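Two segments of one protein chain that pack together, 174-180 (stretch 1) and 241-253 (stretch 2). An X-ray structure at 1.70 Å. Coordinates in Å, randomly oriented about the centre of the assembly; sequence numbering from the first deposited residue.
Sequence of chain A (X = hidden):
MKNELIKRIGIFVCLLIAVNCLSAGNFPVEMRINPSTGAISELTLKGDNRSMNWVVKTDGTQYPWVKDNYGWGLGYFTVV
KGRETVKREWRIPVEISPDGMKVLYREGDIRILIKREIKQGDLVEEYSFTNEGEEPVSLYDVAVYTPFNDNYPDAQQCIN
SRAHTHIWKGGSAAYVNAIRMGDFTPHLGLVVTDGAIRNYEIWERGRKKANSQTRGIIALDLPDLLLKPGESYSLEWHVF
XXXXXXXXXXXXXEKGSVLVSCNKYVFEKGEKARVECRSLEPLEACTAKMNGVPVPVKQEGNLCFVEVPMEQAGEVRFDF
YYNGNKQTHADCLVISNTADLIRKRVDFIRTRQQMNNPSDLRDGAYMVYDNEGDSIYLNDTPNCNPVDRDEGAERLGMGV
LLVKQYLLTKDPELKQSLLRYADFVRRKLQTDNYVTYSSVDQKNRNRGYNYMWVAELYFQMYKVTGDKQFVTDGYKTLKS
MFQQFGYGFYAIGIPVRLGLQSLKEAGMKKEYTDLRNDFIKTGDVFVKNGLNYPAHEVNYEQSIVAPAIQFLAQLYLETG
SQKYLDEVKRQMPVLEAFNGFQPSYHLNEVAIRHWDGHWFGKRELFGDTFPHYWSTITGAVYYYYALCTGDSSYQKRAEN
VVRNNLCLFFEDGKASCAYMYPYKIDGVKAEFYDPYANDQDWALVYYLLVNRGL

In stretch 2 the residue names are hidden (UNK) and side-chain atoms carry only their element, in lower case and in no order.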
# COMPACT_ATOMS: atom_id res chain seq x y z
N ALA A 174 -3.29 -13.88 13.50
CA ALA A 174 -2.50 -12.74 13.08
C ALA A 174 -1.06 -13.16 12.78
O ALA A 174 -0.57 -14.15 13.28
CB ALA A 174 -2.52 -11.67 14.16
N TYR A 175 -0.39 -12.37 11.95
CA TYR A 175 0.99 -12.61 11.59
C TYR A 175 1.66 -11.35 11.06
O TYR A 175 1.02 -10.36 10.74
CB TYR A 175 1.10 -13.76 10.58
CG TYR A 175 0.48 -13.49 9.22
CD1 TYR A 175 1.08 -12.63 8.30
CD2 TYR A 175 -0.71 -14.10 8.87
CE1 TYR A 175 0.51 -12.40 7.07
CE2 TYR A 175 -1.27 -13.89 7.63
CZ TYR A 175 -0.65 -13.04 6.74
OH TYR A 175 -1.23 -12.79 5.53
N VAL A 176 2.98 -11.43 10.96
CA VAL A 176 3.78 -10.49 10.21
C VAL A 176 4.74 -11.29 9.31
O VAL A 176 5.43 -12.21 9.77
CB VAL A 176 4.58 -9.51 11.08
CG1 VAL A 176 5.32 -8.54 10.19
CG2 VAL A 176 3.70 -8.74 12.06
N ASN A 177 4.72 -10.98 8.02
CA ASN A 177 5.66 -11.55 7.08
C ASN A 177 6.57 -10.42 6.64
O ASN A 177 6.14 -9.52 5.95
CB ASN A 177 4.90 -12.14 5.91
CG ASN A 177 5.81 -12.83 4.91
OD1 ASN A 177 6.96 -13.15 5.23
ND2 ASN A 177 5.31 -13.03 3.70
N ALA A 178 7.83 -10.45 7.10
CA ALA A 178 8.79 -9.43 6.79
C ALA A 178 9.72 -9.90 5.69
O ALA A 178 10.53 -10.80 5.88
CB ALA A 178 9.55 -9.05 8.04
N ILE A 179 9.56 -9.30 4.51
CA ILE A 179 10.29 -9.71 3.31
C ILE A 179 11.42 -8.72 3.06
O ILE A 179 11.18 -7.53 2.89
CB ILE A 179 9.35 -9.79 2.10
CG1 ILE A 179 8.23 -10.81 2.33
CG2 ILE A 179 10.12 -10.10 0.83
CD1 ILE A 179 8.68 -12.23 2.54
N ARG A 180 12.65 -9.19 3.08
CA ARG A 180 13.79 -8.34 2.76
C ARG A 180 13.54 -7.68 1.41
O ARG A 180 13.08 -8.34 0.47
CB ARG A 180 15.08 -9.15 2.72
CG ARG A 180 16.35 -8.30 2.70
CD ARG A 180 17.53 -9.18 2.31
NE ARG A 180 17.62 -10.38 3.14
CZ ARG A 180 18.42 -10.57 4.19
NH1 ARG A 180 19.28 -9.65 4.59
NH2 ARG A 180 18.35 -11.71 4.85
N UNK A 241 12.96 -17.59 10.79
CA UNK A 241 13.46 -17.40 9.45
C UNK A 241 12.63 -18.22 8.48
O UNK A 241 12.16 -19.29 8.81
c UNK A 241 14.91 -17.86 9.38
N UNK A 242 12.47 -17.71 7.27
CA UNK A 242 11.83 -18.46 6.21
C UNK A 242 12.36 -18.07 4.85
O UNK A 242 13.09 -17.11 4.70
n UNK A 242 8.93 -14.97 5.89
c UNK A 242 9.35 -15.98 6.73
c UNK A 242 9.07 -15.38 4.64
c UNK A 242 10.29 -18.36 6.30
n UNK A 242 9.58 -16.60 4.65
c UNK A 242 9.74 -17.02 5.95
N UNK A 243 12.00 -18.86 3.86
CA UNK A 243 12.55 -18.71 2.50
C UNK A 243 11.64 -18.10 1.47
O UNK A 243 11.95 -18.10 0.30
o UNK A 243 15.23 -19.63 2.90
c UNK A 243 14.34 -20.47 2.68
c UNK A 243 13.04 -20.08 2.03
n UNK A 243 14.47 -21.75 3.01
N UNK A 244 10.51 -17.54 1.89
CA UNK A 244 9.61 -16.85 0.95
C UNK A 244 8.17 -17.16 1.30
O UNK A 244 7.92 -17.86 2.28
N UNK A 245 7.24 -16.65 0.50
CA UNK A 245 5.82 -16.72 0.85
C UNK A 245 5.29 -18.13 1.07
O UNK A 245 4.54 -18.36 2.03
c UNK A 245 5.30 -14.47 -0.21
o UNK A 245 5.51 -13.83 0.82
c UNK A 245 4.97 -15.96 -0.17
n UNK A 245 5.37 -13.92 -1.41
N UNK A 246 5.67 -19.08 0.22
CA UNK A 246 5.20 -20.46 0.39
C UNK A 246 5.72 -21.10 1.65
O UNK A 246 5.02 -21.83 2.31
c UNK A 246 5.61 -21.35 -0.81
o UNK A 246 5.23 -21.54 -3.14
c UNK A 246 4.77 -21.12 -2.04
o UNK A 246 3.65 -20.56 -1.94
N UNK A 247 7.00 -20.86 1.94
CA UNK A 247 7.63 -21.41 3.11
C UNK A 247 7.02 -20.77 4.36
O UNK A 247 6.74 -21.46 5.34
c UNK A 247 9.92 -21.90 4.10
o UNK A 247 9.59 -23.06 4.39
c UNK A 247 9.13 -21.15 3.04
o UNK A 247 10.90 -21.34 4.62
N UNK A 248 6.81 -19.45 4.30
CA UNK A 248 6.11 -18.74 5.40
C UNK A 248 4.75 -19.37 5.68
O UNK A 248 4.44 -19.73 6.82
c UNK A 248 4.93 -15.48 8.30
c UNK A 248 3.58 -15.18 8.05
c UNK A 248 3.79 -16.21 5.87
c UNK A 248 5.12 -16.52 6.12
c UNK A 248 3.01 -15.56 6.84
c UNK A 248 5.94 -17.26 5.09
c UNK A 248 5.67 -16.15 7.35
N UNK A 249 3.96 -19.56 4.63
CA UNK A 249 2.63 -20.17 4.80
C UNK A 249 2.67 -21.57 5.37
O UNK A 249 1.87 -21.92 6.26
c UNK A 249 1.32 -18.79 3.11
c UNK A 249 1.87 -20.16 3.47
n UNK A 249 2.21 -18.39 -1.26
n UNK A 249 1.14 -19.03 0.67
n UNK A 249 1.33 -16.77 0.06
c UNK A 249 1.55 -18.06 -0.17
c UNK A 249 0.41 -18.84 1.90
N UNK A 250 3.62 -22.36 4.89
CA UNK A 250 3.80 -23.72 5.39
C UNK A 250 4.12 -23.72 6.88
O UNK A 250 3.51 -24.46 7.66
n UNK A 250 5.84 -27.78 5.81
c UNK A 250 4.93 -24.43 4.59
n UNK A 250 4.22 -26.85 4.76
c UNK A 250 5.14 -25.85 5.00
c UNK A 250 4.66 -27.99 5.25
c UNK A 250 6.16 -26.45 5.66
N UNK A 251 5.06 -22.88 7.27
CA UNK A 251 5.49 -22.76 8.66
C UNK A 251 4.37 -22.23 9.56
O UNK A 251 4.19 -22.71 10.70
n UNK A 251 11.05 -23.15 8.51
c UNK A 251 9.14 -21.63 8.23
c UNK A 251 6.72 -21.89 8.74
c UNK A 251 10.41 -22.20 7.60
c UNK A 251 7.97 -22.60 8.22
N UNK A 252 3.62 -21.26 9.05
CA UNK A 252 2.43 -20.77 9.80
C UNK A 252 1.45 -21.91 10.12
O UNK A 252 0.98 -22.06 11.28
c UNK A 252 1.78 -19.60 9.06
c UNK A 252 0.35 -17.55 9.21
c UNK A 252 0.48 -19.01 9.63
c UNK A 252 -0.74 -19.80 9.22
N UNK A 253 1.17 -22.74 9.13
CA UNK A 253 0.30 -23.91 9.34
C UNK A 253 0.94 -24.95 10.27
O UNK A 253 0.25 -25.52 11.11
c UNK A 253 -0.90 -23.69 7.04
c UNK A 253 -2.27 -23.41 7.63
c UNK A 253 -1.03 -24.37 5.69
c UNK A 253 -0.08 -24.55 8.01

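Position 241 carries a single side-chain carbon, and no atom of it comes within 8 Å of stretch 1; it is Ala 241. At position 242 one carbon leads to a five-membered ring of three carbons and two nitrogens, the pattern of histidine. The ring of His 242 meets stretch 1 at its edge, where NE2 gives a weak hydrogen bond to OD1 of Asn 177 (2.8 Å, 122° at the hydrogen) and CE1 lies 3.8 Å from CD1 of Ile 179. Position 243 has two carbons, the second bearing one oxygen and one nitrogen, and does not reach stretch 1: Asn 243.

Position 244 has no side-chain atoms. With phi/psi of 141/-177, a CB would be jammed against the preceding carbonyl oxygen, so the backbone itself calls for glycine. Gly 244 is the N-cap residue, and its N donates to ND1 of His 242 (3.1 Å), tying the turn to the imidazole.

Position 245 again shows two carbons. One oxygen and one nitrogen on the second carbon make this Asn 245; its OD1 accepts a hydrogen bond from Asn 177 ND2 at 3.0 Å. Positions 246 and 247 each have two carbons ending in two oxygens, out of reach of stretch 1: Asp 246 and Asp 247. The latter's OD2 accepts from Asn 243 N (2.8 Å), bracing the start of the helix.

At position 248 one carbon carries a six-carbon ring without heteroatoms, packed against Tyr 175 and Asn 177; this is Phe 248. Position 249 runs through three carbons and a nitrogen to a carbon with two more nitrogens: Arg 249, whose NH2 forms a salt bridge with OD1 of Asp 246 (2.7 Å). Position 250, one carbon and a five-membered ring with two nitrogens, is His 250; position 251, four carbons in a row ending in nitrogen, is Lys 251. Neither touches stretch 1. Position 252 has four carbons forked at the second and packs on Tyr 175: Leu 252, with CD1 3.6 Å from Tyr 175 CD2. Position 253 has the same fork but no contact, and is Leu 253.

The strand and helix run roughly antiparallel, at 154°. Phe 248 directs its edge at the face of Tyr 175, with planes at 67°, while CB of Asn 177 sits over the Phe 248 ring, 3.9 Å from its centroid. Asn 177 thus joins both parts of the contact: its amide links His 242 to Asn 245, and its CB covers the aromatic ring.

Stretch 2 (241-253) AHNGNDDFRHKLL
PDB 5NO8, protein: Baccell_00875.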